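Local coordinates for C381 turret protein (Sulfolobus turreted icosahedral virus, PDB 4IND) that probably builds the surface turrets of the virus as a five-chain assembly, each chain folding into three jelly-roll domains, at residues N320-T325 with E348-Q353; Q291-H296 with Y373-G378; L297-A302 with W344-I349. One frame throughout, in Å; residues are numbered along the deposited sequence.

Residues 291-296 open contact 2, and residues 297-302 follow directly on strand 295-305 to open contact 3. The chain then runs out along strand 311-319 into the loop 320-325, the first half of contact 1. On its return, residues 344-349 close contact 3 by pairing with 297-302, and 348-353 close contact 1, so these two loops cross and end on the shared Glu348 and Ile349. Residues 373-378, on strand 365-377, close contact 2 last, with the other two contacts enclosed in its long loop. Contacts 2 and 3 put neighbouring strands on the two sides of strand 295-305; contact 1 ties the corner between the two sheets to the loop after strand 311-319.

Contact 1: residues N320-T325 with E348-Q353; sequences NLNRST and EINSIQ
Three asparagines gather where the chain leaves one sheet for another, and a single side-chain amide, that of Asn350, reaches across to hold the loop 320-325. Its CG takes the crowded position between backbone N and carbonyl carbon (chi1 54°), which swings the amide toward the loop. Asn350 OD1 receives the backbone N-H of Leu321 at 2.9 Å, nearly straight at 166°, in the carbonyl plane and on a lone pair. The other half of the amide, Asn350 ND2, lies 3.3 Å from Asn320 OD1, with the two amide planes almost perpendicular.

Asn320 is occupied within its own loop: its OD1 accepts from Asn322 N at 2.9 Å, forming an Asx turn, while its carbonyl O takes the N-H groups of both Arg323 and Ser324. Asparagine suits this place because its short amide can bend back to the main chain. Leucine serves as the apolar flank, Leu321 CD1 pressing tightly on Ser351 CB at 3.5 Å; Ser351 OG itself bonds Tyr327. The amide of Asn322 is held elsewhere, its ND2 by Leu380 O and Glu379, its OD1 by Gln291.

Asn350 and Ser351 both face Thr319, a classic beta bulge at the start of strand 351-358. With most of the touching residues buried, the amides of Asn350 and Asn320 supply acceptors to the N-H groups of Leu321 and Asn322 in an irregular loop.

Contact 2: residues Q291-H296 with Y373-G378; sequences QGSGSH and YEQIAG. With 2HP (dihydrogenphosphate ion), chain B.
Main-chain hydrogen bonds lay down the register. His296 and Ile376 form an antiparallel hydrogen-bonded pair, with His296 N to Ile376 O and Ile376 N to His296 O both at 2.8 Å, the second almost straight at 174°. Next to them Ser295 and Ala377 make a non-hydrogen-bonded pair, beyond which Gly378 N donates to Gly294 O from above the carbonyl plane. Both glycines have positive phi, at angles where a side chain would strike the preceding carbonyl, so glycine fits each turn-off.

The pairing sets strand 295-305 beside strand 365-377, neighbours within the four-stranded antiparallel sheet 266-278, 365-377, 295-305, 346-349, which is one sheet of the third jelly-roll domain.

Side-chain hydrogen bonds add a second link between the strands. The extended chain of Gln375 brings NE2 to Ser295 OG at 2.8 Å, the hydroxyl lying close to the amide plane. Ser295 OG in turn donates to Ser293 OG, which also bonds the carbonyl of Val290.

Ring and ligand contacts centre on His296. Its CG sits in the crowded position (chi1 62°), so that the imidazole lies against the neighbouring strand, where Ile376 CB packs over one face, 4.0 Å from the ring centroid, as a CH-pi contact. Both nitrogens work as donors in or near the ring plane: ND1 gives its hydrogen to a lone pair of Gly378 O at 2.7 Å, while NE2 bonds phosphate O1 at 2.8 Å and O2 only weakly. A histidine donating from both sides is probably a cation, which would favour the anion. Ile376 CD1 approaches phosphate O1 to 3.2 Å, and Lys231 NZ adds a further bond to the ion.

Contact 3: residues L297-A302 with W344-I349; sequences LRLKYA and WDIREI
Arg298 leaves strand 295-305 with CG anti to the backbone N (chi1 -178°) and runs out extended beside residues 345-347. Its CB lies near Ile346 O at 3.9 Å. CG keeps to that oxygen and also meets Asp345 OD1 at 3.6 Å, and CD remains beside OD1. At the head, NE donates to Asp345 OD1 at 3.0 Å and NH2 to Asp345 OD2 at 2.7 Å, a side-on two-nitrogen grip on the syn lone pairs with the guanidinium and carboxylate planes nearly coplanar. Over one guanidinium face lies Arg347 CD, 3.5 Å from Arg298 CZ; the tip of Arg347 turns to Glu264 of a second subunit.

Lys300, bent at chi2 and chi3, brings NZ down on Asp345 OD1 from above the carboxylate plane, so one aspartate serves two cations.

The other face is apolar. Leu299 CB packs against Trp344 CZ3 at 3.8 Å, and Leu299 CG against Ile349 CD1, at 3.5 Å. Trp344 NE1 is satisfied by Val330 O. The strands pair antiparallel at Leu299 with Ile346 and at Leu297 with Ile349, with a beta bulge at Arg347 and Glu348, where the chain turns its corner.

Branched aliphatics and an indole thus face the interior of the jelly roll, while Asp345, flanked by arginine and lysine, would be expected to stay ionised and fasten this edge of the sheet.

Contact 1: residues N320-T325 with E348-Q353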
loop_
_atom_site.group_PDB
_atom_site.type_symbol
_atom_site.label_atom_id
_atom_site.label_comp_id
_atom_site.label_asym_id
_atom_site.label_seq_id
_atom_site.Cartn_x
_atom_site.Cartn_y
_atom_site.Cartn_z
ATOM N N ASN A 320 -3.421 -12.001 -26.168
ATOM C CA ASN A 320 -2.246 -11.184 -25.924
ATOM C C ASN A 320 -1.134 -11.689 -26.845
ATOM O O ASN A 320 -0.478 -12.691 -26.549
ATOM C CB ASN A 320 -1.820 -11.269 -24.457
ATOM C CG ASN A 320 -0.444 -10.675 -24.231
ATOM O OD1 ASN A 320 0.127 -10.060 -25.138
ATOM N ND2 ASN A 320 0.095 -10.845 -23.028
ATOM N N LEU A 321 -0.946 -11.014 -27.975
ATOM C CA LEU A 321 0.010 -11.461 -28.990
ATOM C C LEU A 321 1.444 -11.525 -28.489
ATOM O O LEU A 321 2.286 -12.189 -29.095
ATOM C CB LEU A 321 -0.059 -10.555 -30.217
ATOM C CG LEU A 321 -1.301 -10.715 -31.093
ATOM C CD1 LEU A 321 -1.328 -9.652 -32.179
ATOM C CD2 LEU A 321 -1.326 -12.115 -31.715
ATOM N N ASN A 322 1.730 -10.802 -27.411
ATOM C CA ASN A 322 3.054 -10.853 -26.789
ATOM C C ASN A 322 3.248 -12.147 -25.988
ATOM O O ASN A 322 4.371 -12.537 -25.640
ATOM C CB ASN A 322 3.271 -9.618 -25.907
ATOM C CG ASN A 322 3.322 -8.325 -26.713
ATOM O OD1 ASN A 322 3.743 -8.322 -27.873
ATOM N ND2 ASN A 322 2.887 -7.221 -26.104
ATOM N N ARG A 323 2.141 -12.813 -25.696
ATOM C CA ARG A 323 2.184 -14.084 -24.988
ATOM C C ARG A 323 1.959 -15.256 -25.942
ATOM O O ARG A 323 2.620 -16.293 -25.831
ATOM C CB ARG A 323 1.133 -14.114 -23.878
ATOM C CG ARG A 323 0.952 -15.486 -23.269
ATOM C CD ARG A 323 -0.174 -15.530 -22.254
ATOM N NE ARG A 323 -0.222 -16.833 -21.597
ATOM C CZ ARG A 323 -0.915 -17.876 -22.049
ATOM N NH1 ARG A 323 -1.634 -17.769 -23.159
ATOM N NH2 ARG A 323 -0.893 -19.024 -21.384
ATOM N N SER A 324 1.037 -15.076 -26.889
ATOM C CA SER A 324 0.634 -16.153 -27.784
ATOM C C SER A 324 0.067 -15.637 -29.108
ATOM O O SER A 324 -0.733 -14.695 -29.126
ATOM C CB SER A 324 -0.416 -17.023 -27.094
ATOM O OG SER A 324 -0.871 -18.046 -27.965
ATOM N N THR A 325 0.478 -16.262 -30.214
ATOM C CA THR A 325 -0.032 -15.910 -31.542
ATOM C C THR A 325 -1.294 -16.685 -31.878
ATOM O O THR A 325 -1.915 -16.456 -32.921
ATOM C CB THR A 325 0.998 -16.193 -32.646
ATOM O OG1 THR A 325 1.495 -17.531 -32.504
ATOM C CG2 THR A 325 2.155 -15.203 -32.563
ATOM N N GLU A 348 -6.738 -8.001 -20.524
ATOM C CA GLU A 348 -5.364 -8.370 -20.867
ATOM C C GLU A 348 -5.238 -9.015 -22.243
ATOM O O GLU A 348 -4.649 -10.065 -22.393
ATOM C CB GLU A 348 -4.751 -9.260 -19.788
ATOM C CG GLU A 348 -4.379 -8.486 -18.539
ATOM C CD GLU A 348 -3.273 -9.137 -17.758
ATOM O OE1 GLU A 348 -2.120 -9.133 -18.258
ATOM O OE2 GLU A 348 -3.566 -9.657 -16.653
ATOM N N ILE A 349 -5.805 -8.361 -23.250
ATOM C CA ILE A 349 -5.615 -8.771 -24.634
ATOM C C ILE A 349 -5.160 -7.538 -25.405
ATOM O O ILE A 349 -5.303 -6.416 -24.915
ATOM C CB ILE A 349 -6.932 -9.270 -25.228
ATOM C CG1 ILE A 349 -8.017 -8.227 -24.969
ATOM C CG2 ILE A 349 -7.322 -10.596 -24.590
ATOM C CD1 ILE A 349 -9.207 -8.325 -25.874
ATOM N N ASN A 350 -4.637 -7.725 -26.610
ATOM C CA ASN A 350 -4.231 -6.568 -27.409
ATOM C C ASN A 350 -4.553 -6.764 -28.879
ATOM O O ASN A 350 -4.172 -5.956 -29.728
ATOM C CB ASN A 350 -2.742 -6.231 -27.207
ATOM C CG ASN A 350 -1.827 -7.408 -27.458
ATOM O OD1 ASN A 350 -2.198 -8.360 -28.135
ATOM N ND2 ASN A 350 -0.611 -7.351 -26.893
ATOM N N SER A 351 -5.246 -7.854 -29.185
ATOM C CA SER A 351 -5.683 -8.101 -30.558
ATOM C C SER A 351 -6.992 -8.877 -30.584
ATOM O O SER A 351 -7.160 -9.849 -29.841
ATOM C CB SER A 351 -4.602 -8.833 -31.342
ATOM O OG SER A 351 -4.974 -8.952 -32.697
ATOM N N ILE A 352 -7.917 -8.422 -31.433
ATOM C CA ILE A 352 -9.258 -8.994 -31.564
ATOM C C ILE A 352 -9.542 -9.300 -33.028
ATOM O O ILE A 352 -9.272 -8.470 -33.891
ATOM C CB ILE A 352 -10.334 -7.996 -31.142
ATOM C CG1 ILE A 352 -10.017 -7.411 -29.780
ATOM C CG2 ILE A 352 -11.712 -8.652 -31.142
ATOM C CD1 ILE A 352 -10.002 -8.433 -28.696
ATOM N N GLN A 353 -10.105 -10.472 -33.309
ATOM C CA GLN A 353 -10.544 -10.793 -34.665
ATOM C C GLN A 353 -11.887 -11.531 -34.640
ATOM O O GLN A 353 -12.270 -12.133 -33.632
ATOM C CB GLN A 353 -9.488 -11.621 -35.410
ATOM C CG GLN A 353 -9.274 -13.014 -34.822
ATOM C CD GLN A 353 -8.140 -13.770 -35.490
ATOM O OE1 GLN A 353 -7.246 -13.171 -36.101
ATOM N NE2 GLN A 353 -8.176 -15.102 -35.385
#

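Contact 2: residues Q291-H296 with Y373-G378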
loop_
_atom_site.group_PDB
_atom_site.type_symbol
_atom_site.label_atom_id
_atom_site.label_comp_id
_atom_site.label_asym_id
_atom_site.label_seq_id
_atom_site.Cartn_x
_atom_site.Cartn_y
_atom_site.Cartn_z
ATOM N N GLN A 291 -0.977 -4.295 -30.605
ATOM C CA GLN A 291 0.347 -4.812 -30.209
ATOM C C GLN A 291 1.468 -3.847 -30.606
ATOM O O GLN A 291 1.512 -3.366 -31.742
ATOM C CB GLN A 291 0.616 -6.194 -30.826
ATOM C CG GLN A 291 1.977 -6.783 -30.405
ATOM C CD GLN A 291 2.339 -8.047 -31.160
ATOM O OE1 GLN A 291 1.979 -8.213 -32.329
ATOM N NE2 GLN A 291 3.062 -8.948 -30.495
ATOM N N GLY A 292 2.372 -3.561 -29.673
ATOM C CA GLY A 292 3.496 -2.691 -29.962
ATOM C C GLY A 292 3.182 -1.213 -29.853
ATOM O O GLY A 292 4.015 -0.388 -30.188
ATOM N N SER A 293 1.982 -0.881 -29.385
ATOM C CA SER A 293 1.538 0.509 -29.322
ATOM C C SER A 293 1.770 1.168 -27.972
ATOM O O SER A 293 1.631 2.385 -27.844
ATOM C CB SER A 293 0.036 0.579 -29.623
ATOM O OG SER A 293 -0.706 0.044 -28.541
ATOM N N GLY A 294 2.079 0.371 -26.955
ATOM C CA GLY A 294 2.173 0.886 -25.597
ATOM C C GLY A 294 0.810 0.874 -24.921
ATOM O O GLY A 294 0.577 1.614 -23.959
ATOM N N SER A 295 -0.099 0.042 -25.427
ATOM C CA SER A 295 -1.426 -0.047 -24.822
ATOM C C SER A 295 -1.998 -1.435 -24.966
ATOM O O SER A 295 -1.440 -2.277 -25.670
ATOM C CB SER A 295 -2.372 0.979 -25.451
ATOM O OG SER A 295 -2.679 0.633 -26.791
ATOM N N HIS A 296 -3.124 -1.679 -24.301
ATOM C CA HIS A 296 -3.851 -2.932 -24.473
ATOM C C HIS A 296 -5.355 -2.677 -24.439
ATOM O O HIS A 296 -5.787 -1.529 -24.357
ATOM C CB HIS A 296 -3.421 -3.979 -23.439
ATOM C CG HIS A 296 -3.691 -3.590 -22.025
ATOM N ND1 HIS A 296 -2.835 -2.792 -21.290
ATOM C CD2 HIS A 296 -4.706 -3.915 -21.187
ATOM C CE1 HIS A 296 -3.319 -2.629 -20.076
ATOM N NE2 HIS A 296 -4.453 -3.306 -19.982
ATOM N N TYR A 373 -15.257 -1.387 -26.216
ATOM C CA TYR A 373 -13.980 -1.767 -25.606
ATOM C C TYR A 373 -13.291 -0.538 -25.059
ATOM O O TYR A 373 -13.580 0.595 -25.488
ATOM C CB TYR A 373 -13.076 -2.440 -26.639
ATOM C CG TYR A 373 -12.526 -1.484 -27.671
ATOM C CD1 TYR A 373 -11.308 -0.850 -27.479
ATOM C CD2 TYR A 373 -13.223 -1.213 -28.841
ATOM C CE1 TYR A 373 -10.799 0.024 -28.425
ATOM C CE2 TYR A 373 -12.719 -0.338 -29.793
ATOM C CZ TYR A 373 -11.516 0.280 -29.568
ATOM O OH TYR A 373 -11.007 1.151 -30.495
ATOM N N GLU A 374 -12.382 -0.752 -24.119
ATOM C CA GLU A 374 -11.536 0.308 -23.624
ATOM C C GLU A 374 -10.136 0.067 -24.156
ATOM O O GLU A 374 -9.700 -1.079 -24.285
ATOM C CB GLU A 374 -11.482 0.287 -22.088
ATOM C CG GLU A 374 -12.820 0.420 -21.377
ATOM C CD GLU A 374 -12.685 0.305 -19.851
ATOM O OE1 GLU A 374 -13.580 0.783 -19.124
ATOM O OE2 GLU A 374 -11.681 -0.271 -19.376
ATOM N N GLN A 375 -9.432 1.145 -24.480
ATOM C CA GLN A 375 -7.989 1.054 -24.732
ATOM C C GLN A 375 -7.283 1.589 -23.500
ATOM O O GLN A 375 -7.556 2.709 -23.049
ATOM C CB GLN A 375 -7.610 1.869 -25.969
ATOM C CG GLN A 375 -6.106 1.883 -26.243
ATOM C CD GLN A 375 -5.782 2.393 -27.631
ATOM O OE1 GLN A 375 -6.649 2.911 -28.330
ATOM N NE2 GLN A 375 -4.535 2.233 -28.045
ATOM N N ILE A 376 -6.381 0.785 -22.948
ATOM C CA ILE A 376 -5.781 1.075 -21.664
ATOM C C ILE A 376 -4.277 1.195 -21.823
ATOM O O ILE A 376 -3.661 0.403 -22.537
ATOM C CB ILE A 376 -6.137 -0.025 -20.671
ATOM C CG1 ILE A 376 -7.673 -0.047 -20.503
ATOM C CG2 ILE A 376 -5.415 0.188 -19.345
ATOM C CD1 ILE A 376 -8.215 -1.261 -19.803
ATOM N N ALA A 377 -3.684 2.195 -21.172
ATOM C CA ALA A 377 -2.229 2.382 -21.265
ATOM C C ALA A 377 -1.506 1.168 -20.733
ATOM O O ALA A 377 -1.885 0.609 -19.691
ATOM C CB ALA A 377 -1.781 3.645 -20.517
ATOM N N GLY A 378 -0.441 0.772 -21.438
ATOM C CA GLY A 378 0.470 -0.260 -20.952
ATOM C C GLY A 378 0.601 -1.392 -21.958
ATOM O O GLY A 378 -0.369 -2.115 -22.221
HETATM P P 2HP B . -5.438 -3.650 -16.877
HETATM O O1 2HP B . -6.399 -3.162 -17.919
HETATM O O2 2HP B . -4.187 -2.881 -17.191
HETATM O O3 2HP B . -5.241 -5.197 -17.033
HETATM O O4 2HP B . -5.899 -3.262 -15.443
#

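Contact 3: residues L297-A302 with W344-I349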
loop_
_atom_site.group_PDB
_atom_site.type_symbol
_atom_site.label_atom_id
_atom_site.label_comp_id
_atom_site.label_asym_id
_atom_site.label_seq_id
_atom_site.Cartn_x
_atom_site.Cartn_y
_atom_site.Cartn_z
ATOM N N LEU A 297 -6.143 -3.745 -24.511
ATOM C CA LEU A 297 -7.592 -3.621 -24.623
ATOM C C LEU A 297 -8.345 -4.295 -23.491
ATOM O O LEU A 297 -7.816 -5.154 -22.783
ATOM C CB LEU A 297 -8.061 -4.233 -25.949
ATOM C CG LEU A 297 -7.320 -3.726 -27.188
ATOM C CD1 LEU A 297 -7.636 -4.578 -28.412
ATOM C CD2 LEU A 297 -7.683 -2.277 -27.435
ATOM N N ARG A 298 -9.601 -3.901 -23.334
ATOM C CA ARG A 298 -10.518 -4.593 -22.444
ATOM C C ARG A 298 -11.889 -4.582 -23.131
ATOM O O ARG A 298 -12.394 -3.523 -23.490
ATOM C CB ARG A 298 -10.586 -3.869 -21.105
ATOM C CG ARG A 298 -11.479 -4.537 -20.107
ATOM C CD ARG A 298 -11.324 -3.925 -18.744
ATOM N NE ARG A 298 -12.008 -4.739 -17.750
ATOM C CZ ARG A 298 -11.927 -4.548 -16.441
ATOM N NH1 ARG A 298 -11.183 -3.562 -15.964
ATOM N NH2 ARG A 298 -12.583 -5.348 -15.610
ATOM N N LEU A 299 -12.477 -5.757 -23.344
ATOM C CA LEU A 299 -13.754 -5.843 -24.068
ATOM C C LEU A 299 -14.879 -5.901 -23.073
ATOM O O LEU A 299 -14.815 -6.675 -22.117
ATOM C CB LEU A 299 -13.812 -7.081 -24.958
ATOM C CG LEU A 299 -12.623 -7.372 -25.862
ATOM C CD1 LEU A 299 -12.949 -8.530 -26.800
ATOM C CD2 LEU A 299 -12.238 -6.133 -26.646
ATOM N N LYS A 300 -15.919 -5.097 -23.299
ATOM C CA LYS A 300 -17.010 -4.994 -22.334
ATOM C C LYS A 300 -18.306 -5.610 -22.855
ATOM O O LYS A 300 -19.107 -6.139 -22.094
ATOM C CB LYS A 300 -17.248 -3.526 -21.958
ATOM C CG LYS A 300 -16.015 -2.795 -21.484
ATOM C CD LYS A 300 -15.410 -3.468 -20.271
ATOM C CE LYS A 300 -16.281 -3.290 -19.036
ATOM N NZ LYS A 300 -15.579 -3.740 -17.792
ATOM N N TYR A 301 -18.506 -5.533 -24.158
ATOM C CA TYR A 301 -19.776 -5.941 -24.763
ATOM C C TYR A 301 -19.612 -6.184 -26.253
ATOM O O TYR A 301 -18.891 -5.452 -26.934
ATOM C CB TYR A 301 -20.814 -4.850 -24.555
ATOM C CG TYR A 301 -22.166 -5.140 -25.198
ATOM C CD1 TYR A 301 -23.078 -5.988 -24.581
ATOM C CD2 TYR A 301 -22.534 -4.539 -26.397
ATOM C CE1 TYR A 301 -24.330 -6.249 -25.165
ATOM C CE2 TYR A 301 -23.769 -4.788 -26.993
ATOM C CZ TYR A 301 -24.660 -5.650 -26.371
ATOM O OH TYR A 301 -25.896 -5.899 -26.946
ATOM N N ALA A 302 -20.277 -7.216 -26.757
ATOM C CA ALA A 302 -20.277 -7.492 -28.189
ATOM C C ALA A 302 -21.616 -8.049 -28.641
ATOM O O ALA A 302 -22.291 -8.770 -27.901
ATOM C CB ALA A 302 -19.148 -8.442 -28.571
ATOM N N TRP A 344 -19.675 -10.745 -18.978
ATOM C CA TRP A 344 -18.628 -10.925 -19.974
ATOM C C TRP A 344 -17.730 -9.717 -19.978
ATOM O O TRP A 344 -18.187 -8.590 -20.168
ATOM C CB TRP A 344 -19.266 -11.078 -21.341
ATOM C CG TRP A 344 -18.374 -11.536 -22.470
ATOM C CD1 TRP A 344 -18.009 -12.821 -22.761
ATOM C CD2 TRP A 344 -17.823 -10.716 -23.511
ATOM N NE1 TRP A 344 -17.235 -12.844 -23.903
ATOM C CE2 TRP A 344 -17.124 -11.558 -24.396
ATOM C CE3 TRP A 344 -17.846 -9.338 -23.779
ATOM C CZ2 TRP A 344 -16.441 -11.082 -25.515
ATOM C CZ3 TRP A 344 -17.189 -8.857 -24.898
ATOM C CH2 TRP A 344 -16.491 -9.726 -25.752
ATOM N N ASP A 345 -16.445 -9.967 -19.774
ATOM C CA ASP A 345 -15.451 -8.920 -19.618
ATOM C C ASP A 345 -14.115 -9.572 -19.983
ATOM O O ASP A 345 -13.685 -10.523 -19.325
ATOM C CB ASP A 345 -15.471 -8.441 -18.159
ATOM C CG ASP A 345 -14.412 -7.398 -17.860
ATOM O OD1 ASP A 345 -14.206 -6.499 -18.698
ATOM O OD2 ASP A 345 -13.792 -7.473 -16.776
ATOM N N ILE A 346 -13.486 -9.106 -21.059
ATOM C CA ILE A 346 -12.250 -9.725 -21.521
ATOM C C ILE A 346 -11.091 -8.783 -21.267
ATOM O O ILE A 346 -11.005 -7.713 -21.892
ATOM C CB ILE A 346 -12.300 -10.062 -23.027
ATOM C CG1 ILE A 346 -13.593 -10.785 -23.377
ATOM C CG2 ILE A 346 -11.081 -10.901 -23.436
ATOM C CD1 ILE A 346 -13.790 -12.124 -22.655
ATOM N N ARG A 347 -10.188 -9.181 -20.370
ATOM C CA ARG A 347 -9.064 -8.330 -20.020
ATOM C C ARG A 347 -7.753 -8.858 -20.568
ATOM O O ARG A 347 -7.669 -10.006 -21.020
ATOM C CB ARG A 347 -8.948 -8.187 -18.503
ATOM C CG ARG A 347 -10.244 -8.425 -17.765
ATOM C CD ARG A 347 -10.298 -7.645 -16.464
ATOM N NE ARG A 347 -9.107 -7.816 -15.640
ATOM C CZ ARG A 347 -8.939 -8.795 -14.755
ATOM N NH1 ARG A 347 -9.884 -9.712 -14.584
ATOM N NH2 ARG A 347 -7.817 -8.857 -14.049
ATOM N N GLU A 348 -6.738 -8.001 -20.524
ATOM C CA GLU A 348 -5.364 -8.370 -20.867
ATOM C C GLU A 348 -5.238 -9.015 -22.243
ATOM O O GLU A 348 -4.649 -10.065 -22.393
ATOM C CB GLU A 348 -4.751 -9.260 -19.788
ATOM C CG GLU A 348 -4.379 -8.486 -18.539
ATOM C CD GLU A 348 -3.273 -9.137 -17.758
ATOM O OE1 GLU A 348 -2.120 -9.133 -18.258
ATOM O OE2 GLU A 348 -3.566 -9.657 -16.653
ATOM N N ILE A 349 -5.805 -8.361 -23.250
ATOM C CA ILE A 349 -5.615 -8.771 -24.634
ATOM C C ILE A 349 -5.160 -7.538 -25.405
ATOM O O ILE A 349 -5.303 -6.416 -24.915
ATOM C CB ILE A 349 -6.932 -9.270 -25.228
ATOM C CG1 ILE A 349 -8.017 -8.227 -24.969
ATOM C CG2 ILE A 349 -7.322 -10.596 -24.590
ATOM C CD1 ILE A 349 -9.207 -8.325 -25.874
#